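Local coordinates for AB hydrolase-1 domain-containing protein (Thermoplasma acidophilum DSM 1728, PDB 3BDI) that is functionally uncharacterised but, as a member of the alpha/beta hydrolase superfamily, probably hydrolyses a substrate not yet identified, at residues N12-F17 and A71-Y76; F38-W43 and A61-G66; H85-I90 and I115-Q120. All blocks are in the same frame, centred on the assembly; numbering follows the deposited sequence. Where two conformers were deposited one is given.

Contact 1 (N12-F17 and A71-Y76); sequences NGTRVF and ASSEKY
S73 turns its OG anti to the backbone N (chi1 179°), while T14 holds OG1 beside its own N and anti to the carbonyl carbon (chi1 -65°), and the two hydroxyls hydrogen-bond at 2.9 Å between T14 OG1 and S73 OG. The same S73 OG accepts from Y76 N at 3.0 Å, an ST motif, so the hydroxyl that reaches across also ties up its own loop. This loop follows strand 57-62 of the alpha/beta hydrolase fold and lies against the start of strand 14-21. A water bridges the join, meeting T14 OG1 and donating to S72 O. T14 CG2 packs on S73 CB, 3.8 Å away. Further along the strand the polar link is backbone to backbone: A71 N gives a nearly straight bond to R15 O (3.0 Å, 175°), and A71 CB lies against the same oxygen. At the other end the ring of Y76 carries K75 CG over the centre of one face. Its OH is hydrogen-bonded to D92 of helix 83-96 and also accepts from N12. The side chains of N12 and Y76 cross at about a right angle, and N12 ND2 donates to Y76 OH at 3.1 Å, with OH almost exactly in the amide plane.

Contact 2 (F38-W43 and A61-G66); sequences FTSMDW and APDYPG
In this alpha/beta hydrolase fold, the loop after strand 28-33 folds back over the C-terminal end of strand 57-62, and an ST turn shapes it for the meeting: T39 OG1 accepts the N-H of M41, a selenomethionine here, while D42 OD2 takes that of T39. The turn presents S40 to D63, just beyond the strand. One carboxylate oxygen, OD1, accepts both the N-H and the hydroxyl of S40. S40 N reaches D63 OD1 at 2.8 Å, nearly along the C-O axis (163° at the hydrogen), and S40 OG donates to D63 OD1 at 2.7 Å from above the carboxylate plane, 41° out of it. With chi1 at 65°, S40 OG sits between its own N and carbonyl carbon, on hand to share the acceptor with that N-H. T39 CB also presses on D63 OD1, at 3.4 Å. The second oxygen, D63 OD2, takes a bond from R69 N and another from a water that also meets T39 OG1. On strand 57-62 itself, A61 CB touches W43 CD1 at 3.7 Å, and a second water bridges W43 NE1 to P62 O, lying in the plane of the indole at its edge. An alanine in place of D63 would probably leave the N-H and hydroxyl of S40, and the N-H of R69, without their acceptor. With several donors gathered round it in a buried setting, the carboxylate is likely to be stabilised as an anion by donors from backbone, hydroxyl and water.

Contact 3 (H85-I90 and I115-Q120); sequences HAAEFI and IMTTLQ
A87 CB fits against the helix 109-120, where it meets T117 CA and M116 CG, each at 3.8 Å, with Q120 CG at 3.9 Å. M116, a selenomethionine, touches with its CG; the chain bends at chi2, which leads the selenium away from A87. One turn on from A87, I90 lies obliquely across T117: its CG2 packs on T117 CG2 at 3.7 Å, and its CD1 comes to 3.4 Å from T117 OG1. That hydroxyl makes no hydrogen bond across the interface. It stands beside its own backbone N (chi1 -56°) and bonds to M113 O one turn back in its own helix, which satisfies a buried polar atom amid apolar neighbours. At the margin, in one of the two conformers of E88, a water accepts from Q120 NE2 and donates to E88 OE2, a bridge that is conditional on that conformer. Behind I90, M113 and V114 of helix 109-120 continue the packing. The small A87 lets the backbones draw close, with A87 CA 4.3 Å from T117 CA, where the segments cross at -79° with their axes 8.3 Å apart. Such steep packing joins two helices of the alpha/beta hydrolase fold, one of which follows the probable nucleophile elbow.

Contacts 2 and 3 are buried, whereas contact 1 lies nearer the surface and is partly exposed. Contacts 1 and 2 share the sheet, since strands 14-21 and 57-62 are neighbours in it, and F17 O takes the N-H of D63 between them; contact 3 joins helices instead. Chemistry follows place: hydroxyls, an amide, water and one backbone bond join loop to strand in contact 1, a buried carboxylate gathers donors in contact 2, and contact 3 is mostly apolar packing round one threonine hydroxyl. Residues 61-66 connect all three, because Y64 OH bonds to Y76 O of contact 1 while its ring meets F89 of helix 83-96 edge-to-face.

Contact 1 (N12-F17 and A71-Y76)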
loop_
_atom_site.group_PDB
_atom_site.type_symbol
_atom_site.label_atom_id
_atom_site.label_comp_id
_atom_site.label_asym_id
_atom_site.label_seq_id
_atom_site.Cartn_x
_atom_site.Cartn_y
_atom_site.Cartn_z
ATOM N N ASN A 12 -19.463 2.001 -1.170
ATOM C CA ASN A 12 -20.565 1.043 -1.066
ATOM C C ASN A 12 -21.193 0.981 0.300
ATOM O O ASN A 12 -21.484 -0.088 0.813
ATOM C CB ASN A 12 -20.148 -0.338 -1.563
ATOM C CG ASN A 12 -19.874 -0.337 -3.034
ATOM O OD1 ASN A 12 -20.690 0.163 -3.821
ATOM N ND2 ASN A 12 -18.739 -0.849 -3.431
ATOM N N GLY A 13 -21.439 2.144 0.879
ATOM C CA GLY A 13 -22.189 2.227 2.126
ATOM C C GLY A 13 -21.326 2.406 3.373
ATOM O O GLY A 13 -21.849 2.618 4.463
ATOM N N THR A 14 -20.012 2.351 3.201
ATOM C CA THR A 14 -19.079 2.563 4.314
ATOM C C THR A 14 -18.438 3.922 4.174
ATOM O O THR A 14 -17.852 4.232 3.112
ATOM C CB THR A 14 -18.018 1.461 4.340
ATOM O OG1 THR A 14 -18.667 0.219 4.609
ATOM C CG2 THR A 14 -16.963 1.705 5.454
ATOM N N ARG A 15 -18.506 4.714 5.241
ATOM C CA ARG A 15 -17.931 6.046 5.271
ATOM C C ARG A 15 -16.424 6.031 5.551
ATOM O O ARG A 15 -15.995 5.816 6.683
ATOM C CB ARG A 15 -18.677 6.914 6.288
ATOM C CG ARG A 15 -18.321 8.393 6.312
ATOM C CD ARG A 15 -19.068 9.074 7.377
ATOM N NE ARG A 15 -18.888 10.517 7.451
ATOM C CZ ARG A 15 -18.108 11.141 8.329
ATOM N NH1 ARG A 15 -17.360 10.502 9.188
ATOM N NH2 ARG A 15 -18.088 12.478 8.305
ATOM N N VAL A 16 -15.636 6.252 4.510
ATOM C CA VAL A 16 -14.197 6.108 4.522
ATOM C C VAL A 16 -13.545 7.478 4.558
ATOM O O VAL A 16 -13.852 8.323 3.720
ATOM C CB VAL A 16 -13.755 5.337 3.260
ATOM C CG1 VAL A 16 -12.241 5.276 3.145
ATOM C CG2 VAL A 16 -14.339 3.942 3.320
ATOM N N PHE A 17 -12.644 7.693 5.505
ATOM C CA PHE A 17 -11.784 8.865 5.497
ATOM C C PHE A 17 -10.637 8.638 4.530
ATOM O O PHE A 17 -10.032 7.578 4.504
ATOM C CB PHE A 17 -11.196 9.113 6.885
ATOM C CG PHE A 17 -10.224 10.269 6.940
ATOM C CD1 PHE A 17 -10.692 11.555 6.814
ATOM C CD2 PHE A 17 -8.853 10.074 7.135
ATOM C CE1 PHE A 17 -9.832 12.614 6.819
ATOM C CE2 PHE A 17 -7.973 11.126 7.168
ATOM C CZ PHE A 17 -8.482 12.429 7.036
ATOM N N ALA A 71 -15.505 4.369 9.231
ATOM C CA ALA A 71 -16.520 3.573 9.899
ATOM C C ALA A 71 -16.156 2.116 9.864
ATOM O O ALA A 71 -15.474 1.655 8.919
ATOM C CB ALA A 71 -17.883 3.812 9.195
ATOM N N SER A 72 -16.659 1.379 10.867
ATOM C CA SER A 72 -16.661 -0.068 10.777
ATOM C C SER A 72 -17.483 -0.527 9.581
ATOM O O SER A 72 -18.309 0.198 9.054
ATOM C CB SER A 72 -17.290 -0.621 12.030
ATOM O OG SER A 72 -16.499 -0.302 13.185
ATOM N N SER A 73 -17.261 -1.746 9.124
ATOM C CA SER A 73 -17.894 -2.201 7.869
ATOM C C SER A 73 -18.170 -3.700 7.894
ATOM O O SER A 73 -17.243 -4.499 8.087
ATOM C CB SER A 73 -17.020 -1.893 6.681
ATOM O OG SER A 73 -17.643 -2.364 5.477
ATOM N N GLU A 74 -19.410 -4.109 7.632
ATOM C CA GLU A 74 -19.691 -5.519 7.459
ATOM C C GLU A 74 -19.074 -6.053 6.195
ATOM O O GLU A 74 -18.556 -7.167 6.208
ATOM C CB GLU A 74 -21.199 -5.793 7.436
ATOM C CG GLU A 74 -21.866 -5.496 8.764
ATOM C CD GLU A 74 -23.358 -5.583 8.723
ATOM O OE1 GLU A 74 -23.894 -6.525 8.120
ATOM O OE2 GLU A 74 -24.026 -4.686 9.288
ATOM N N LYS A 75 -19.162 -5.301 5.103
ATOM C CA LYS A 75 -18.661 -5.763 3.804
ATOM C C LYS A 75 -17.120 -5.896 3.767
ATOM O O LYS A 75 -16.554 -6.835 3.142
ATOM C CB LYS A 75 -19.116 -4.754 2.732
ATOM C CG LYS A 75 -18.741 -5.078 1.307
ATOM C CD LYS A 75 -19.394 -4.110 0.328
ATOM C CE LYS A 75 -18.985 -4.437 -1.093
ATOM N NZ LYS A 75 -19.714 -5.667 -1.607
ATOM N N TYR A 76 -16.428 -4.942 4.401
ATOM C CA TYR A 76 -14.973 -4.813 4.272
ATOM C C TYR A 76 -14.222 -5.110 5.531
ATOM O O TYR A 76 -12.990 -5.121 5.517
ATOM C CB TYR A 76 -14.630 -3.388 3.816
ATOM C CG TYR A 76 -15.266 -3.000 2.483
ATOM C CD1 TYR A 76 -15.031 -3.745 1.329
ATOM C CD2 TYR A 76 -16.062 -1.841 2.365
ATOM C CE1 TYR A 76 -15.617 -3.388 0.132
ATOM C CE2 TYR A 76 -16.641 -1.490 1.171
ATOM C CZ TYR A 76 -16.389 -2.237 0.050
ATOM O OH TYR A 76 -16.967 -1.840 -1.151
HETATM O O HOH W 1 -20.141 0.431 7.052
#

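Contact 2 (F38-W43 and A61-G66)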
loop_
_atom_site.group_PDB
_atom_site.type_symbol
_atom_site.label_atom_id
_atom_site.label_comp_id
_atom_site.label_asym_id
_atom_site.label_seq_id
_atom_site.Cartn_x
_atom_site.Cartn_y
_atom_site.Cartn_z
ATOM N N PHE A 38 -1.243 2.171 12.547
ATOM C CA PHE A 38 -1.115 3.541 12.012
ATOM C C PHE A 38 -2.332 3.866 11.154
ATOM O O PHE A 38 -3.273 3.061 11.038
ATOM C CB PHE A 38 0.182 3.665 11.222
ATOM C CG PHE A 38 1.402 3.313 12.066
ATOM C CD1 PHE A 38 1.785 4.175 13.091
ATOM C CD2 PHE A 38 2.092 2.112 11.897
ATOM C CE1 PHE A 38 2.836 3.857 13.934
ATOM C CE2 PHE A 38 3.162 1.802 12.748
ATOM C CZ PHE A 38 3.512 2.668 13.759
ATOM N N THR A 39 -2.370 5.098 10.651
ATOM C CA THR A 39 -3.460 5.518 9.788
ATOM C C THR A 39 -2.921 6.283 8.606
ATOM O O THR A 39 -1.697 6.460 8.456
ATOM C CB THR A 39 -4.514 6.392 10.548
ATOM O OG1 THR A 39 -4.054 7.739 10.772
ATOM C CG2 THR A 39 -4.934 5.766 11.861
ATOM N N SER A 40 -3.824 6.835 7.777
ATOM C CA SER A 40 -3.418 7.674 6.660
ATOM C C SER A 40 -2.713 8.950 7.099
ATOM O O SER A 40 -1.990 9.557 6.277
ATOM C CB SER A 40 -4.615 8.024 5.795
ATOM O OG SER A 40 -5.520 8.820 6.518
HETATM N N MSE A 41 -2.872 9.363 8.364
HETATM C CA MSE A 41 -2.132 10.526 8.887
HETATM C C MSE A 41 -0.634 10.263 8.972
HETATM O O MSE A 41 0.171 11.197 8.844
HETATM C CB MSE A 41 -2.664 10.961 10.248
HETATM C CG MSE A 41 -4.124 11.318 10.264
HETATM SE SE MSE A 41 -4.547 12.872 9.172
HETATM C CE MSE A 41 -3.508 14.145 10.151
ATOM N N ASP A 42 -0.247 9.006 9.147
ATOM C CA ASP A 42 1.142 8.714 9.455
ATOM C C ASP A 42 2.077 8.799 8.262
ATOM O O ASP A 42 3.298 8.829 8.434
ATOM C CB ASP A 42 1.224 7.385 10.171
ATOM C CG ASP A 42 0.635 7.476 11.529
ATOM O OD1 ASP A 42 1.268 8.115 12.406
ATOM O OD2 ASP A 42 -0.462 6.964 11.786
ATOM N N TRP A 43 1.550 8.876 7.041
ATOM C CA TRP A 43 2.326 9.095 5.860
ATOM C C TRP A 43 2.901 10.541 5.859
ATOM O O TRP A 43 3.749 10.830 4.999
ATOM C CB TRP A 43 1.459 8.887 4.593
ATOM C CG TRP A 43 0.727 7.575 4.490
ATOM C CD1 TRP A 43 -0.611 7.447 4.289
ATOM C CD2 TRP A 43 1.261 6.222 4.556
ATOM N NE1 TRP A 43 -0.953 6.111 4.233
ATOM C CE2 TRP A 43 0.164 5.339 4.406
ATOM C CE3 TRP A 43 2.528 5.676 4.817
ATOM C CZ2 TRP A 43 0.314 3.966 4.385
ATOM C CZ3 TRP A 43 2.669 4.293 4.798
ATOM C CH2 TRP A 43 1.543 3.450 4.596
ATOM N N ALA A 61 -4.871 7.937 -0.035
ATOM C CA ALA A 61 -4.585 7.136 1.163
ATOM C C ALA A 61 -5.811 7.117 2.081
ATOM O O ALA A 61 -6.124 8.148 2.679
ATOM C CB ALA A 61 -3.397 7.720 1.927
ATOM N N PRO A 62 -6.527 5.999 2.178
ATOM C CA PRO A 62 -7.663 5.890 3.113
ATOM C C PRO A 62 -7.281 5.314 4.463
ATOM O O PRO A 62 -6.263 4.626 4.601
ATOM C CB PRO A 62 -8.573 4.908 2.405
ATOM C CG PRO A 62 -7.634 3.985 1.702
ATOM C CD PRO A 62 -6.370 4.783 1.362
ATOM N N ASP A 63 -8.136 5.569 5.451
ATOM C CA ASP A 63 -8.153 4.765 6.687
ATOM C C ASP A 63 -8.993 3.532 6.373
ATOM O O ASP A 63 -10.115 3.653 5.843
ATOM C CB ASP A 63 -8.710 5.518 7.862
ATOM C CG ASP A 63 -7.805 6.639 8.337
ATOM O OD1 ASP A 63 -6.662 6.753 7.875
ATOM O OD2 ASP A 63 -8.278 7.423 9.199
ATOM N N TYR A 64 -8.439 2.352 6.616
ATOM C CA TYR A 64 -9.141 1.098 6.346
ATOM C C TYR A 64 -10.410 1.082 7.207
ATOM O O TYR A 64 -10.363 1.482 8.350
ATOM C CB TYR A 64 -8.250 -0.127 6.631
ATOM C CG TYR A 64 -8.851 -1.383 5.985
ATOM C CD1 TYR A 64 -8.711 -1.619 4.630
ATOM C CD2 TYR A 64 -9.712 -2.170 6.700
ATOM C CE1 TYR A 64 -9.367 -2.622 4.023
ATOM C CE2 TYR A 64 -10.391 -3.206 6.082
ATOM C CZ TYR A 64 -10.183 -3.453 4.760
ATOM O OH TYR A 64 -10.847 -4.417 4.087
ATOM N N PRO A 65 -11.547 0.590 6.675
ATOM C CA PRO A 65 -12.738 0.455 7.532
ATOM C C PRO A 65 -12.456 -0.196 8.879
ATOM O O PRO A 65 -11.827 -1.235 8.925
ATOM C CB PRO A 65 -13.697 -0.374 6.651
ATOM C CG PRO A 65 -13.325 0.063 5.238
ATOM C CD PRO A 65 -11.835 0.201 5.263
ATOM N N GLY A 66 -12.925 0.429 9.952
ATOM C CA GLY A 66 -12.649 -0.056 11.270
ATOM C C GLY A 66 -11.422 0.514 11.920
ATOM O O GLY A 66 -11.200 0.256 13.123
HETATM O O HOH W 2 -6.752 9.167 10.733
HETATM O O HOH W 3 -3.521 4.776 4.108
#

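Contact 3 (H85-I90 and I115-Q120)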
loop_
_atom_site.group_PDB
_atom_site.type_symbol
_atom_site.label_atom_id
_atom_site.label_comp_id
_atom_site.label_asym_id
_atom_site.label_seq_id
_atom_site.Cartn_x
_atom_site.Cartn_y
_atom_site.Cartn_z
ATOM N N HIS A 85 -11.874 -9.737 1.769
ATOM C CA HIS A 85 -12.637 -8.506 2.010
ATOM C C HIS A 85 -11.815 -7.275 1.700
ATOM O O HIS A 85 -12.352 -6.269 1.226
ATOM C CB HIS A 85 -13.055 -8.364 3.475
ATOM C CG HIS A 85 -14.298 -9.093 3.827
ATOM N ND1 HIS A 85 -14.950 -8.902 5.029
ATOM C CD2 HIS A 85 -15.043 -9.967 3.117
ATOM C CE1 HIS A 85 -16.026 -9.671 5.058
ATOM N NE2 HIS A 85 -16.104 -10.329 3.913
ATOM N N ALA A 86 -10.520 -7.329 2.017
ATOM C CA ALA A 86 -9.649 -6.206 1.756
ATOM C C ALA A 86 -9.345 -6.029 0.275
ATOM O O ALA A 86 -9.199 -4.918 -0.173
ATOM C CB ALA A 86 -8.357 -6.338 2.530
ATOM N N ALA A 87 -9.267 -7.116 -0.490
ATOM C CA ALA A 87 -9.136 -6.970 -1.945
ATOM C C ALA A 87 -10.352 -6.293 -2.566
ATOM O O ALA A 87 -10.243 -5.450 -3.463
ATOM C CB ALA A 87 -8.877 -8.379 -2.600
ATOM N N GLU A 88 -11.538 -6.709 -2.115
ATOM C CA GLU A 88 -12.791 -6.032 -2.499
ATOM C C GLU A 88 -12.714 -4.557 -2.152
ATOM O O GLU A 88 -12.989 -3.699 -2.986
ATOM C CB GLU A 88 -14.012 -6.652 -1.812
ATOM C CG GLU A 88 -14.328 -8.068 -2.236
ATOM C CD GLU A 88 -14.461 -8.199 -3.703
ATOM O OE1 GLU A 88 -15.267 -7.459 -4.333
ATOM O OE2 GLU A 88 -13.767 -9.079 -4.223
ATOM N N PHE A 89 -12.283 -4.256 -0.926
ATOM C CA PHE A 89 -12.161 -2.861 -0.524
ATOM C C PHE A 89 -11.275 -2.085 -1.473
ATOM O O PHE A 89 -11.640 -1.017 -1.931
ATOM C CB PHE A 89 -11.629 -2.688 0.884
ATOM C CG PHE A 89 -11.512 -1.254 1.250
ATOM C CD1 PHE A 89 -12.616 -0.489 1.486
ATOM C CD2 PHE A 89 -10.266 -0.640 1.279
ATOM C CE1 PHE A 89 -12.480 0.868 1.740
ATOM C CE2 PHE A 89 -10.141 0.689 1.554
ATOM C CZ PHE A 89 -11.263 1.428 1.788
ATOM N N ILE A 90 -10.072 -2.603 -1.759
ATOM C CA ILE A 90 -9.142 -1.820 -2.575
ATOM C C ILE A 90 -9.682 -1.573 -3.993
ATOM O O ILE A 90 -9.649 -0.442 -4.505
ATOM C CB ILE A 90 -7.722 -2.417 -2.554
ATOM C CG1 ILE A 90 -7.180 -2.272 -1.133
ATOM C CG2 ILE A 90 -6.819 -1.733 -3.623
ATOM C CD1 ILE A 90 -5.765 -2.812 -0.888
ATOM N N ILE A 115 -1.046 -7.332 -1.723
ATOM C CA ILE A 115 -0.722 -8.626 -2.371
ATOM C C ILE A 115 -2.028 -9.331 -2.771
ATOM O O ILE A 115 -2.205 -9.730 -3.952
ATOM C CB ILE A 115 0.231 -9.467 -1.487
ATOM C CG1 ILE A 115 1.630 -8.799 -1.560
ATOM C CG2 ILE A 115 0.297 -10.953 -1.937
ATOM C CD1 ILE A 115 2.635 -9.296 -0.602
HETATM N N MSE A 116 -2.950 -9.462 -1.829
HETATM C CA MSE A 116 -4.195 -10.121 -2.127
HETATM C C MSE A 116 -4.959 -9.443 -3.244
HETATM O O MSE A 116 -5.560 -10.114 -4.113
HETATM C CB MSE A 116 -5.099 -10.226 -0.897
HETATM C CG MSE A 116 -6.424 -10.984 -1.181
HETATM SE SE MSE A 116 -6.167 -12.864 -1.672
HETATM C CE MSE A 116 -6.070 -13.478 0.058
ATOM N N THR A 117 -4.984 -8.125 -3.257
ATOM C CA THR A 117 -5.634 -7.403 -4.348
ATOM C C THR A 117 -5.026 -7.725 -5.724
ATOM O O THR A 117 -5.753 -7.863 -6.714
ATOM C CB THR A 117 -5.559 -5.897 -4.107
ATOM O OG1 THR A 117 -6.133 -5.618 -2.828
ATOM C CG2 THR A 117 -6.264 -5.096 -5.185
ATOM N N THR A 118 -3.708 -7.890 -5.769
ATOM C CA THR A 118 -3.029 -8.259 -7.028
ATOM C C THR A 118 -3.346 -9.693 -7.438
ATOM O O THR A 118 -3.514 -9.953 -8.623
ATOM C CB THR A 118 -1.517 -8.026 -6.903
ATOM O OG1 THR A 118 -1.282 -6.687 -6.435
ATOM C CG2 THR A 118 -0.837 -8.165 -8.243
ATOM N N LEU A 119 -3.507 -10.583 -6.477
ATOM C CA LEU A 119 -3.881 -11.985 -6.762
ATOM C C LEU A 119 -5.311 -12.066 -7.285
ATOM O O LEU A 119 -5.601 -12.874 -8.164
ATOM C CB LEU A 119 -3.722 -12.868 -5.520
ATOM C CG LEU A 119 -2.297 -12.984 -4.982
ATOM C CD1 LEU A 119 -2.266 -13.809 -3.686
ATOM C CD2 LEU A 119 -1.371 -13.543 -6.040
ATOM N N GLN A 120 -6.210 -11.223 -6.785
ATOM C CA GLN A 120 -7.630 -11.276 -7.144
ATOM C C GLN A 120 -7.971 -10.474 -8.374
ATOM O O GLN A 120 -8.767 -10.936 -9.208
ATOM C CB GLN A 120 -8.497 -10.770 -6.001
ATOM C CG GLN A 120 -8.471 -11.618 -4.772
ATOM C CD GLN A 120 -9.324 -12.871 -4.868
ATOM O OE1 GLN A 120 -8.844 -13.937 -5.255
ATOM N NE2 GLN A 120 -10.588 -12.748 -4.509
HETATM O O HOH W 4 -11.837 -10.549 -3.213
#